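Local structure of cysteine desulfurase (Thermococcus onnurineus, 5B89) at residues 65-70 and 289-294; 87-92 and 299-304; 97-102 and 248-253; 210-215 and 234-239. The protein probably catalyses the removal of sulfur from L-cysteine, passing it to a sulfur carrier and releasing L-alanine, with pyridoxal 5'-phosphate as cofactor. One frame throughout, in Å; residues are numbered along the deposited sequence.

Contact 1: residues 65-70 and 289-294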
loop_
_atom_site.group_PDB
_atom_site.type_symbol
_atom_site.label_atom_id
_atom_site.label_comp_id
_atom_site.label_asym_id
_atom_site.label_seq_id
_atom_site.Cartn_x
_atom_site.Cartn_y
_atom_site.Cartn_z
ATOM N N ALA B 65 -0.296 -13.349 10.823
ATOM C CA ALA B 65 0.725 -12.810 11.654
ATOM C C ALA B 65 1.549 -11.835 10.873
ATOM O O ALA B 65 1.420 -11.795 9.735
ATOM C CB ALA B 65 1.627 -13.935 12.163
ATOM N N ASN B 66 2.389 -11.107 11.580
ATOM C CA ASN B 66 3.321 -10.186 11.007
ATOM C C ASN B 66 4.584 -10.991 10.616
ATOM O O ASN B 66 4.753 -12.077 11.038
ATOM C CB ASN B 66 3.633 -8.990 11.911
ATOM C CG ASN B 66 3.884 -7.728 11.115
ATOM O OD1 ASN B 66 4.473 -7.785 10.059
ATOM N ND2 ASN B 66 3.500 -6.618 11.642
ATOM N N VAL B 67 5.431 -10.407 9.795
ATOM C CA VAL B 67 6.593 -11.108 9.317
ATOM C C VAL B 67 7.832 -10.778 10.088
ATOM O O VAL B 67 7.784 -10.676 11.267
ATOM C CB VAL B 67 6.754 -10.891 7.810
ATOM C CG1 VAL B 67 5.609 -11.536 7.099
ATOM C CG2 VAL B 67 6.762 -9.423 7.424
ATOM N N HIS B 68 8.946 -10.668 9.426
ATOM C CA HIS B 68 10.194 -10.330 10.107
ATOM C C HIS B 68 10.683 -11.340 11.122
ATOM O O HIS B 68 11.233 -10.967 12.123
ATOM C CB HIS B 68 10.152 -8.935 10.716
ATOM C CG HIS B 68 10.161 -7.843 9.685
ATOM N ND1 HIS B 68 11.287 -7.489 8.970
ATOM C CD2 HIS B 68 9.162 -7.062 9.221
ATOM C CE1 HIS B 68 10.979 -6.523 8.126
ATOM N NE2 HIS B 68 9.689 -6.262 8.250
ATOM N N ARG B 69 10.478 -12.601 10.793
ATOM C CA ARG B 69 10.925 -13.734 11.565
ATOM C C ARG B 69 10.722 -13.681 13.069
ATOM O O ARG B 69 11.636 -13.947 13.827
ATOM C CB ARG B 69 12.393 -14.050 11.237
ATOM C CG ARG B 69 12.582 -14.667 9.858
ATOM C CD ARG B 69 11.867 -16.022 9.642
ATOM N NE ARG B 69 12.173 -16.578 8.317
ATOM C CZ ARG B 69 11.518 -17.572 7.730
ATOM N NH1 ARG B 69 10.482 -18.130 8.349
ATOM N NH2 ARG B 69 11.863 -17.963 6.494
ATOM N N GLY B 70 9.518 -13.352 13.478
ATOM C CA GLY B 70 9.172 -13.382 14.879
ATOM C C GLY B 70 9.334 -14.837 15.275
ATOM O O GLY B 70 9.172 -15.722 14.488
ATOM N N PRO B 289 4.571 -4.765 5.644
ATOM C CA PRO B 289 4.109 -4.877 4.285
ATOM C C PRO B 289 2.725 -5.281 4.074
ATOM O O PRO B 289 2.105 -5.772 5.040
ATOM C CB PRO B 289 5.085 -5.844 3.619
ATOM C CG PRO B 289 5.919 -6.326 4.730
ATOM C CD PRO B 289 5.499 -5.814 6.044
ATOM N N ASN B 290 2.192 -5.196 2.844
ATOM C CA ASN B 290 0.945 -5.802 2.574
ATOM C C ASN B 290 1.122 -7.290 2.368
ATOM O O ASN B 290 1.183 -7.801 1.231
ATOM C CB ASN B 290 0.299 -5.209 1.356
ATOM C CG ASN B 290 -1.057 -5.671 1.139
ATOM O OD1 ASN B 290 -1.570 -6.518 1.851
ATOM N ND2 ASN B 290 -1.758 -5.133 0.075
ATOM N N ILE B 291 1.221 -8.002 3.508
ATOM C CA ILE B 291 1.532 -9.424 3.488
ATOM C C ILE B 291 0.472 -10.188 2.718
ATOM O O ILE B 291 0.726 -11.026 1.826
ATOM C CB ILE B 291 1.650 -9.946 4.920
ATOM C CG1 ILE B 291 2.731 -9.189 5.607
ATOM C CG2 ILE B 291 1.873 -11.466 4.935
ATOM C CD1 ILE B 291 2.595 -9.241 7.119
ATOM N N GLY B 292 -0.821 -9.946 2.974
ATOM C CA GLY B 292 -1.882 -10.595 2.287
ATOM C C GLY B 292 -1.872 -10.337 0.802
ATOM O O GLY B 292 -2.184 -11.208 0.027
ATOM N N GLY B 293 -1.567 -9.074 0.497
ATOM C CA GLY B 293 -1.555 -8.728 -0.922
ATOM C C GLY B 293 -0.384 -9.339 -1.680
ATOM O O GLY B 293 -0.573 -9.752 -2.811
ATOM N N ALA B 294 0.779 -9.427 -1.082
ATOM C CA ALA B 294 1.929 -10.129 -1.731
ATOM C C ALA B 294 1.599 -11.572 -1.936
ATOM O O ALA B 294 1.857 -12.175 -3.005
ATOM C CB ALA B 294 3.146 -9.988 -0.888
#
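V67 and I291 meet tip to tip where the loop 65-70 packs against the N-terminal turn of helix 291-307, in the class-V aminotransferase fold. The tight part is apolar. CG1 of V67 lies 3.8 Å from CD1 of I291, while the other branch, CG2, faces the P289 ring at its CD, 4.1 Å away. V67 divides its two methyls in this way because CG1 stands anti to its carbonyl carbon (chi1 -66°), beside the backbone N. N66 closes a further side of the I291 tip: its side chain crosses that of I291 at about a right angle and brings OD1 to 3.8 Å from CD1. The amide is held there by a bond within the loop, V67 N donating to N66 OD1 at 2.8 Å on an in-plane lone pair. Its other end, ND2, donates to T288 OG1 and to A44 O of the second subunit, so N66 joins apolar packing to the subunit interface, next to a bound alanine.

Beyond V67 the contact becomes loose. H68 comes no nearer to 289-294 than 4.8 Å, its NE2 to P289 CD, and both H68 and R69 are exposed; the R69 guanidinium instead forms a salt bridge with E83. On the far side of the helix turn, N290 is the N-cap. Its OD1 also meets T242 OG1 of the second subunit, and it receives G293 N at 2.9 Å, with the donor 67° above the carbonyl plane.

Contact 2: residues 87-92 and 299-304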
loop_
_atom_site.group_PDB
_atom_site.type_symbol
_atom_site.label_atom_id
_atom_site.label_comp_id
_atom_site.label_asym_id
_atom_site.label_seq_id
_atom_site.Cartn_x
_atom_site.Cartn_y
_atom_site.Cartn_z
ATOM N N LYS B 87 9.947 -14.289 -4.058
ATOM C CA LYS B 87 10.660 -15.146 -5.066
ATOM C C LYS B 87 9.820 -15.366 -6.260
ATOM O O LYS B 87 10.362 -15.424 -7.404
ATOM C CB LYS B 87 11.100 -16.467 -4.373
ATOM C CG LYS B 87 12.019 -17.288 -5.294
ATOM C CD LYS B 87 13.367 -16.666 -5.524
ATOM C CE LYS B 87 14.197 -17.652 -6.318
ATOM N NZ LYS B 87 15.431 -16.954 -6.668
ATOM N N ILE B 88 8.537 -15.654 -6.138
ATOM C CA ILE B 88 7.663 -15.892 -7.269
ATOM C C ILE B 88 7.655 -14.622 -8.174
ATOM O O ILE B 88 7.647 -14.735 -9.392
ATOM C CB ILE B 88 6.240 -16.350 -6.810
ATOM C CG1 ILE B 88 6.335 -17.783 -6.283
ATOM C CG2 ILE B 88 5.201 -16.193 -7.858
ATOM C CD1 ILE B 88 5.114 -18.187 -5.446
ATOM N N VAL B 89 7.537 -13.424 -7.582
ATOM C CA VAL B 89 7.507 -12.192 -8.370
ATOM C C VAL B 89 8.868 -12.042 -9.083
ATOM O O VAL B 89 8.912 -11.677 -10.261
ATOM C CB VAL B 89 7.255 -10.996 -7.427
ATOM C CG1 VAL B 89 7.448 -9.706 -8.217
ATOM C CG2 VAL B 89 5.855 -11.082 -6.891
ATOM N N ALA B 90 9.938 -12.256 -8.370
ATOM C CA ALA B 90 11.309 -12.160 -8.978
ATOM C C ALA B 90 11.404 -13.084 -10.167
ATOM O O ALA B 90 11.819 -12.626 -11.267
ATOM C CB ALA B 90 12.346 -12.478 -7.944
ATOM N N ASP B 91 11.040 -14.328 -10.007
ATOM C CA ASP B 91 11.137 -15.238 -11.117
ATOM C C ASP B 91 10.251 -14.852 -12.297
ATOM O O ASP B 91 10.632 -15.066 -13.390
ATOM C CB ASP B 91 10.899 -16.691 -10.724
ATOM C CG ASP B 91 11.952 -17.248 -9.818
ATOM O OD1 ASP B 91 13.038 -16.776 -9.775
ATOM O OD2 ASP B 91 11.649 -18.227 -9.169
ATOM N N PHE B 92 9.090 -14.292 -12.041
ATOM C CA PHE B 92 8.169 -13.916 -13.090
ATOM C C PHE B 92 8.782 -12.883 -14.054
ATOM O O PHE B 92 8.509 -12.943 -15.178
ATOM C CB PHE B 92 6.886 -13.368 -12.417
ATOM C CG PHE B 92 5.766 -12.986 -13.353
ATOM C CD1 PHE B 92 5.186 -13.908 -14.158
ATOM C CD2 PHE B 92 5.269 -11.744 -13.334
ATOM C CE1 PHE B 92 4.142 -13.561 -14.969
ATOM C CE2 PHE B 92 4.217 -11.394 -14.123
ATOM C CZ PHE B 92 3.666 -12.302 -14.941
ATOM N N ALA B 299 -0.150 -15.749 -5.897
ATOM C CA ALA B 299 -1.160 -16.641 -6.396
ATOM C C ALA B 299 -1.645 -16.263 -7.717
ATOM O O ALA B 299 -1.851 -17.156 -8.548
ATOM C CB ALA B 299 -2.348 -16.724 -5.365
ATOM N N GLY B 300 -1.800 -14.989 -8.042
ATOM C CA GLY B 300 -2.186 -14.534 -9.397
ATOM C C GLY B 300 -1.097 -14.872 -10.369
ATOM O O GLY B 300 -1.479 -15.404 -11.447
ATOM N N ILE B 301 0.136 -14.671 -10.019
ATOM C CA ILE B 301 1.219 -15.038 -10.945
ATOM C C ILE B 301 1.230 -16.534 -11.163
ATOM O O ILE B 301 1.374 -16.981 -12.361
ATOM C CB ILE B 301 2.490 -14.525 -10.406
ATOM C CG1 ILE B 301 2.594 -13.007 -10.592
ATOM C CG2 ILE B 301 3.686 -15.193 -11.109
ATOM C CD1 ILE B 301 3.667 -12.373 -9.784
ATOM N N ARG B 302 1.060 -17.358 -10.142
ATOM C CA ARG B 302 0.976 -18.779 -10.402
ATOM C C ARG B 302 -0.211 -19.181 -11.291
ATOM O O ARG B 302 -0.115 -20.094 -12.086
ATOM C CB ARG B 302 0.926 -19.543 -9.091
ATOM C CG ARG B 302 2.249 -19.573 -8.398
ATOM C CD ARG B 302 3.237 -20.466 -9.155
ATOM N NE ARG B 302 4.303 -20.915 -8.289
ATOM C CZ ARG B 302 5.566 -20.772 -8.557
ATOM N NH1 ARG B 302 5.907 -20.146 -9.677
ATOM N NH2 ARG B 302 6.480 -21.225 -7.712
ATOM N N TYR B 303 -1.319 -18.488 -11.152
ATOM C CA TYR B 303 -2.472 -18.748 -11.965
ATOM C C TYR B 303 -2.163 -18.376 -13.441
ATOM O O TYR B 303 -2.512 -19.077 -14.328
ATOM C CB TYR B 303 -3.673 -17.965 -11.390
ATOM C CG TYR B 303 -4.998 -18.285 -11.953
ATOM C CD1 TYR B 303 -5.743 -19.316 -11.453
ATOM C CD2 TYR B 303 -5.528 -17.527 -12.940
ATOM C CE1 TYR B 303 -6.971 -19.602 -11.985
ATOM C CE2 TYR B 303 -6.730 -17.806 -13.478
ATOM C CZ TYR B 303 -7.452 -18.864 -13.008
ATOM O OH TYR B 303 -8.637 -19.104 -13.599
ATOM N N ILE B 304 -1.512 -17.259 -13.617
ATOM C CA ILE B 304 -1.145 -16.786 -14.942
ATOM C C ILE B 304 -0.151 -17.785 -15.575
ATOM O O ILE B 304 -0.213 -18.040 -16.725
ATOM C CB ILE B 304 -0.475 -15.372 -14.857
ATOM C CG1 ILE B 304 -1.468 -14.240 -14.601
ATOM C CG2 ILE B 304 0.315 -15.015 -16.110
ATOM C CD1 ILE B 304 -2.553 -14.027 -15.612
#
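Helix 73-93 and helix 291-307 pack together in the large domain of this aminotransferase-type fold. Over the segments 87-92 and 299-304 their axes approach to 9.8 Å and run 43° apart. I301 is the central residue of this packing, touching I88, V89 and F92.

Its CG2 lies between two neighbours, 3.7 Å from I88 CG2 and 3.6 Å from F92 CD1, while CD1 extends to V89 CG2 at 3.9 Å. CG1 of I301 sits over one face of the F92 ring, 4.2 Å from its centroid and 14° off the ring normal, a CH-pi contact. CG of F92 stands anti to the backbone N, and chi2 of 62° sets how the ring is turned. Farther along the ring, CE1 approaches I304 CG2 more loosely.

The solvent-facing side is different in kind. R302, whose chain bends at chi2, brings its guanidinium against I88, and CG1 of I88 lies over one face of that flat group, offset toward its rim. The charge itself is answered within its own helix, where NH1 forms a salt bridge with E305. An alanine in place of I88 would probably open a gap beside I301 CG2 and leave the R302 guanidinium without the hydrocarbon under its face, freer to turn.

The two helices also touch other elements: V89 meets I100 and F102 of strand 100-103, and I304 meets M239 and L309. Beside the exposed R302, its NH2 lies 3.7 Å from CG1 of the buried I88.

Contact 3: residues 97-102 and 248-253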
loop_
_atom_site.group_PDB
_atom_site.type_symbol
_atom_site.label_atom_id
_atom_site.label_comp_id
_atom_site.label_asym_id
_atom_site.label_seq_id
_atom_site.Cartn_x
_atom_site.Cartn_y
_atom_site.Cartn_z
ATOM N N PHE B 97 15.795 -12.222 -6.142
ATOM C CA PHE B 97 14.965 -11.949 -4.918
ATOM C C PHE B 97 15.198 -10.594 -4.383
ATOM O O PHE B 97 14.204 -9.851 -4.100
ATOM C CB PHE B 97 15.418 -12.998 -3.879
ATOM C CG PHE B 97 14.659 -12.914 -2.552
ATOM C CD1 PHE B 97 13.472 -13.596 -2.397
ATOM C CD2 PHE B 97 15.167 -12.208 -1.493
ATOM C CE1 PHE B 97 12.826 -13.539 -1.149
ATOM C CE2 PHE B 97 14.472 -12.127 -0.272
ATOM C CZ PHE B 97 13.342 -12.829 -0.148
ATOM N N GLU B 98 16.421 -10.159 -4.144
ATOM C CA GLU B 98 16.689 -8.938 -3.478
ATOM C C GLU B 98 16.400 -7.621 -4.235
ATOM O O GLU B 98 16.474 -6.566 -3.675
ATOM C CB GLU B 98 18.131 -8.889 -2.975
ATOM C CG GLU B 98 19.180 -9.040 -4.003
ATOM C CD GLU B 98 19.604 -10.504 -4.121
ATOM O OE1 GLU B 98 18.838 -11.514 -4.087
ATOM O OE2 GLU B 98 20.877 -10.548 -4.441
ATOM N N GLU B 99 16.116 -7.829 -5.519
ATOM C CA GLU B 99 15.837 -6.681 -6.382
ATOM C C GLU B 99 14.325 -6.326 -6.412
ATOM O O GLU B 99 13.971 -5.365 -7.124
ATOM C CB GLU B 99 16.278 -6.960 -7.812
ATOM C CG GLU B 99 17.811 -7.098 -7.943
ATOM C CD GLU B 99 18.315 -7.638 -9.293
ATOM O OE1 GLU B 99 19.369 -7.013 -9.800
ATOM O OE2 GLU B 99 17.689 -8.547 -9.871
ATOM N N ILE B 100 13.510 -7.111 -5.714
ATOM C CA ILE B 100 12.036 -6.886 -5.683
ATOM C C ILE B 100 11.596 -6.156 -4.443
ATOM O O ILE B 100 11.895 -6.657 -3.333
ATOM C CB ILE B 100 11.272 -8.171 -5.840
ATOM C CG1 ILE B 100 11.610 -8.942 -7.151
ATOM C CG2 ILE B 100 9.784 -7.990 -5.649
ATOM C CD1 ILE B 100 11.292 -8.102 -8.347
ATOM N N VAL B 101 10.961 -4.991 -4.612
ATOM C CA VAL B 101 10.395 -4.213 -3.485
ATOM C C VAL B 101 8.879 -4.187 -3.687
ATOM O O VAL B 101 8.372 -3.889 -4.772
ATOM C CB VAL B 101 10.949 -2.816 -3.480
ATOM C CG1 VAL B 101 10.334 -1.837 -2.452
ATOM C CG2 VAL B 101 12.499 -2.810 -3.273
ATOM N N PHE B 102 8.112 -4.431 -2.624
ATOM C CA PHE B 102 6.683 -4.274 -2.679
ATOM C C PHE B 102 6.276 -2.875 -2.290
ATOM O O PHE B 102 6.728 -2.274 -1.319
ATOM C CB PHE B 102 5.991 -5.313 -1.796
ATOM C CG PHE B 102 6.112 -6.719 -2.299
ATOM C CD1 PHE B 102 5.517 -7.045 -3.506
ATOM C CD2 PHE B 102 6.758 -7.734 -1.595
ATOM C CE1 PHE B 102 5.601 -8.327 -4.016
ATOM C CE2 PHE B 102 6.795 -9.024 -2.102
ATOM C CZ PHE B 102 6.188 -9.351 -3.262
ATOM N N TYR B 248 11.032 -3.088 -9.188
ATOM C CA TYR B 248 12.323 -3.719 -9.390
ATOM C C TYR B 248 13.386 -2.706 -9.442
ATOM O O TYR B 248 13.270 -1.684 -10.117
ATOM C CB TYR B 248 12.296 -4.454 -10.753
ATOM C CG TYR B 248 13.645 -4.844 -11.365
ATOM C CD1 TYR B 248 14.351 -5.922 -10.872
ATOM C CD2 TYR B 248 14.186 -4.081 -12.325
ATOM C CE1 TYR B 248 15.511 -6.298 -11.444
ATOM C CE2 TYR B 248 15.368 -4.427 -12.886
ATOM C CZ TYR B 248 16.022 -5.520 -12.414
ATOM O OH TYR B 248 17.285 -5.968 -12.952
ATOM N N ILE B 249 14.425 -2.976 -8.643
ATOM C CA ILE B 249 15.661 -2.165 -8.563
ATOM C C ILE B 249 16.825 -3.027 -8.868
ATOM O O ILE B 249 17.178 -3.957 -8.132
ATOM C CB ILE B 249 15.851 -1.575 -7.178
ATOM C CG1 ILE B 249 14.636 -0.742 -6.713
ATOM C CG2 ILE B 249 17.149 -0.796 -7.098
ATOM C CD1 ILE B 249 14.678 -0.330 -5.272
ATOM N N ARG B 250 17.450 -2.814 -10.046
ATOM C CA ARG B 250 18.639 -3.637 -10.348
ATOM C C ARG B 250 19.793 -3.365 -9.350
ATOM O O ARG B 250 20.008 -2.269 -8.899
ATOM C CB ARG B 250 19.059 -3.220 -11.783
ATOM C CG ARG B 250 20.186 -4.083 -12.352
ATOM C CD ARG B 250 20.315 -4.128 -13.850
ATOM N NE ARG B 250 20.868 -2.917 -14.168
ATOM C CZ ARG B 250 22.188 -2.701 -14.392
ATOM N NH1 ARG B 250 23.111 -3.655 -14.142
ATOM N NH2 ARG B 250 22.585 -1.479 -14.822
ATOM N N GLU B 251 20.422 -4.493 -9.020
ATOM C CA GLU B 251 21.382 -4.476 -7.929
ATOM C C GLU B 251 22.511 -3.478 -8.039
ATOM O O GLU B 251 23.023 -2.962 -7.055
ATOM C CB GLU B 251 21.921 -5.893 -7.678
ATOM C CG GLU B 251 22.747 -6.491 -8.736
ATOM C CD GLU B 251 23.249 -7.920 -8.427
ATOM O OE1 GLU B 251 23.206 -8.328 -7.262
ATOM O OE2 GLU B 251 23.626 -8.582 -9.390
ATOM N N GLU B 252 22.892 -3.170 -9.294
ATOM C CA GLU B 252 23.832 -2.151 -9.450
ATOM C C GLU B 252 23.496 -0.795 -8.897
ATOM O O GLU B 252 24.372 0.066 -8.650
ATOM C CB GLU B 252 24.290 -2.080 -10.885
ATOM C CG GLU B 252 23.773 -0.969 -11.705
ATOM C CD GLU B 252 24.711 -0.673 -12.896
ATOM O OE1 GLU B 252 25.043 0.526 -13.173
ATOM O OE2 GLU B 252 25.117 -1.655 -13.570
ATOM N N PHE B 253 22.193 -0.478 -8.606
ATOM C CA PHE B 253 21.775 0.715 -7.975
ATOM C C PHE B 253 21.560 0.675 -6.495
ATOM O O PHE B 253 21.199 1.695 -5.923
ATOM C CB PHE B 253 20.437 1.188 -8.672
ATOM C CG PHE B 253 20.687 1.537 -10.105
ATOM C CD1 PHE B 253 21.089 2.832 -10.477
ATOM C CD2 PHE B 253 20.624 0.543 -11.052
ATOM C CE1 PHE B 253 21.375 3.097 -11.831
ATOM C CE2 PHE B 253 20.941 0.838 -12.356
ATOM C CZ PHE B 253 21.301 2.084 -12.712
#
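E99 OE1 accepts the backbone N-H of E251 at 2.8 Å, fastening the turn that leads into strand 100-103 to the turn that follows strand 245-249. These are neighbouring antiparallel strands of the seven-stranded mixed sheet, and 100-103 lies at its edge within the chain. E251 N meets OE1 on the anti side of the carboxylate, 15° out of its plane. The other oxygen, OE2, accepts from K96 N, so both ends of the carboxylate are held.

The E99 chain, extended beyond CG, lies alongside Y248 and points the same way, with carboxylate and ring planes 78° apart. OE2 comes to the edge of the ring, 3.5 Å from CE1. The E99 backbone bonds as well: its carbonyl O accepts from I249 N at 2.9 Å, nearly straight at 170°. Next to it, I100 and Y248 form a non-hydrogen-bonded pair, their side chains on one face of the sheet.

Carboxylates of E98 and E251 also come near each other, a repulsion probably eased by K96, whose NZ bridges to E251 OE2. Beside the I100 pair, V101 CG2 packs on I249 CD1 at 3.9 Å.

Contact 4: residues 210-215 and 234-239. With PLP (pyridoxal-5'-phosphate), chain G; ALA (alanine), chain H.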
loop_
_atom_site.group_PDB
_atom_site.type_symbol
_atom_site.label_atom_id
_atom_site.label_comp_id
_atom_site.label_asym_id
_atom_site.label_seq_id
_atom_site.Cartn_x
_atom_site.Cartn_y
_atom_site.Cartn_z
ATOM N N ASP B 210 7.695 1.441 -17.118
ATOM C CA ASP B 210 6.338 1.353 -16.551
ATOM C C ASP B 210 5.668 0.191 -17.231
ATOM O O ASP B 210 5.209 0.290 -18.410
ATOM C CB ASP B 210 5.553 2.669 -16.764
ATOM C CG ASP B 210 4.049 2.610 -16.392
ATOM O OD1 ASP B 210 3.629 1.492 -16.036
ATOM O OD2 ASP B 210 3.342 3.638 -16.625
ATOM N N ALA B 211 5.594 -0.980 -16.558
ATOM C CA ALA B 211 5.050 -2.219 -17.062
ATOM C C ALA B 211 3.614 -2.434 -16.503
ATOM O O ALA B 211 3.161 -3.599 -16.516
ATOM C CB ALA B 211 5.975 -3.364 -16.782
ATOM N N ALA B 212 2.945 -1.400 -16.121
ATOM C CA ALA B 212 1.627 -1.593 -15.470
ATOM C C ALA B 212 0.687 -2.243 -16.449
ATOM O O ALA B 212 -0.178 -2.995 -15.987
ATOM C CB ALA B 212 1.093 -0.293 -14.981
ATOM N N GLN B 213 0.764 -1.969 -17.733
ATOM C CA GLN B 213 -0.189 -2.561 -18.697
ATOM C C GLN B 213 0.317 -3.737 -19.424
ATOM O O GLN B 213 -0.468 -4.432 -20.141
ATOM C CB GLN B 213 -0.667 -1.546 -19.663
ATOM C CG GLN B 213 -1.535 -0.589 -19.080
ATOM C CD GLN B 213 -2.776 -1.219 -18.360
ATOM O OE1 GLN B 213 -3.304 -2.390 -18.623
ATOM N NE2 GLN B 213 -3.251 -0.421 -17.403
ATOM N N SER B 214 1.576 -4.063 -19.280
ATOM C CA SER B 214 2.143 -5.229 -19.860
ATOM C C SER B 214 2.185 -6.499 -18.934
ATOM O O SER B 214 1.983 -7.639 -19.382
ATOM C CB SER B 214 3.519 -5.028 -20.400
ATOM O OG SER B 214 4.391 -4.511 -19.438
ATOM N N ALA B 215 2.474 -6.315 -17.638
ATOM C CA ALA B 215 2.619 -7.438 -16.765
ATOM C C ALA B 215 1.343 -8.307 -16.742
ATOM O O ALA B 215 0.209 -7.753 -16.568
ATOM C CB ALA B 215 2.919 -6.945 -15.380
ATOM N N GLY B 234 -0.207 -5.299 -9.107
ATOM C CA GLY B 234 -0.814 -6.600 -9.017
ATOM C C GLY B 234 -2.223 -6.724 -9.454
ATOM O O GLY B 234 -2.624 -7.771 -9.953
ATOM N N HIS B 235 -2.984 -5.650 -9.350
ATOM C CA HIS B 235 -4.421 -5.694 -9.649
ATOM C C HIS B 235 -4.844 -5.680 -11.094
ATOM O O HIS B 235 -5.960 -5.831 -11.418
ATOM C CB HIS B 235 -5.172 -4.585 -8.921
ATOM C CG HIS B 235 -4.894 -3.212 -9.436
ATOM N ND1 HIS B 235 -5.694 -2.614 -10.364
ATOM C CD2 HIS B 235 -3.911 -2.332 -9.169
ATOM C CE1 HIS B 235 -5.212 -1.431 -10.654
ATOM N NE2 HIS B 235 -4.132 -1.227 -9.937
ATOM N N LYS B 236 -3.852 -5.476 -11.926
ATOM C CA LYS B 236 -4.054 -5.439 -13.365
ATOM C C LYS B 236 -3.836 -6.808 -14.006
ATOM O O LYS B 236 -4.439 -7.704 -13.580
ATOM C CB LYS B 236 -3.228 -4.319 -13.999
ATOM C CG LYS B 236 -3.766 -2.918 -13.619
ATOM C CD LYS B 236 -2.977 -1.762 -14.164
ATOM C CE LYS B 236 -3.558 -0.398 -13.759
ATOM N NZ LYS B 236 -3.172 0.507 -14.847
ATOM N N GLY B 237 -2.972 -6.936 -15.017
ATOM C CA GLY B 237 -2.872 -8.174 -15.671
ATOM C C GLY B 237 -2.533 -9.388 -14.837
ATOM O O GLY B 237 -2.920 -10.521 -15.164
ATOM N N PRO B 238 -1.743 -9.247 -13.743
ATOM C CA PRO B 238 -1.370 -10.423 -12.946
ATOM C C PRO B 238 -2.546 -11.099 -12.193
ATOM O O PRO B 238 -2.290 -12.106 -11.523
ATOM C CB PRO B 238 -0.343 -9.885 -11.908
ATOM C CG PRO B 238 0.284 -8.752 -12.630
ATOM C CD PRO B 238 -0.850 -8.116 -13.402
ATOM N N MET B 239 -3.739 -10.495 -12.203
ATOM C CA MET B 239 -4.963 -11.105 -11.624
ATOM C C MET B 239 -4.771 -11.156 -10.070
ATOM O O MET B 239 -5.338 -12.068 -9.433
ATOM C CB MET B 239 -5.305 -12.516 -12.197
ATOM C CG MET B 239 -5.796 -12.278 -13.611
ATOM S SD MET B 239 -6.453 -13.887 -14.224
ATOM C CE MET B 239 -6.148 -13.869 -15.944
HETATM N N1 PLP G . 0.888 3.258 -15.950
HETATM C C2 PLP G . 0.122 2.611 -16.871
HETATM C C2A PLP G . 0.611 2.406 -18.288
HETATM C C3 PLP G . -1.151 2.190 -16.447
HETATM O O3 PLP G . -1.953 1.536 -17.324
HETATM C C4 PLP G . -1.553 2.369 -15.099
HETATM C C4A PLP G . -3.017 1.926 -14.704
HETATM C C5 PLP G . -0.642 2.982 -14.200
HETATM C C6 PLP G . 0.580 3.449 -14.633
HETATM C C5A PLP G . -1.091 3.217 -12.761
HETATM O O4P PLP G . -1.241 1.926 -12.096
HETATM P P PLP G . -1.780 2.063 -10.650
HETATM O O1P PLP G . -1.936 0.684 -10.221
HETATM O O2P PLP G . -3.120 2.790 -10.782
HETATM O O3P PLP G . -0.839 2.867 -9.882
HETATM N N ALA H . -3.998 2.535 -15.705
HETATM C CA ALA H . -5.514 2.347 -15.473
HETATM C C ALA H . -6.495 3.108 -16.397
HETATM O O ALA H . -6.017 3.503 -17.487
HETATM C CB ALA H . -6.021 2.595 -14.039
HETATM O OXT ALA H . -7.758 3.264 -16.205
HETATM O O HOH W 1 -1.196 -5.436 -16.654
#
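K236 leaves its backbone with CB 3.9 Å from the carbonyl O of A212. CG, anti to the carbonyl carbon (chi1 -69°), lies over one face of the H235 ring. CD passes A212 O at 3.6 Å and Q213 NE2 at 3.5 Å, where the Q213 side chain crosses at about a right angle; CE leads on toward PLP C4A, to which NZ is covalently bonded at 1.4 Å. C4A also lies 1.5 Å from N of the bound alanine, consistent with a gem-diamine-like intermediate, although the two nitrogens are modelled too close.

This is the cofactor lysine of a fold type I PLP enzyme, in the loop after strand 229-233; segment 210-215 follows the adjacent parallel strand. Its D210 sets OD2 2.6 Å from the pyridine N1, while OD1 takes A212 N in an Asx turn. An alanine at D210 would probably leave N1 without its negative partner and A212 N without that acceptor. A212 CB packs on the PLP ring, and H235 NE2 donates to phosphate O1P at 2.9 Å.

Behind the lysine, a water joins the loops, donating to A212 O and A215 O and accepting from G237 N.

Overall arrangement
Contact 4 lies in the active site, its centre about 3 Å from that of the chain, and only contact 2 among the others touches it. Contact 2 backs it directly: their centres are 12 Å apart, and I304 CD1 touches G237 O at 3.6 Å. Contact 3 adjoins contact 2 on another side, where A90 CB meets I100 CG1 at 3.7 Å, and reaches contact 1 through A294 CB and F102 CZ. Helix 291-307 serves both contact 1 and contact 2. Contact 1, about 22 Å from contact 4 between centres, borders the other active site of the dimer: T288, which precedes segment 289-294, binds the cofactor held mainly by the second subunit.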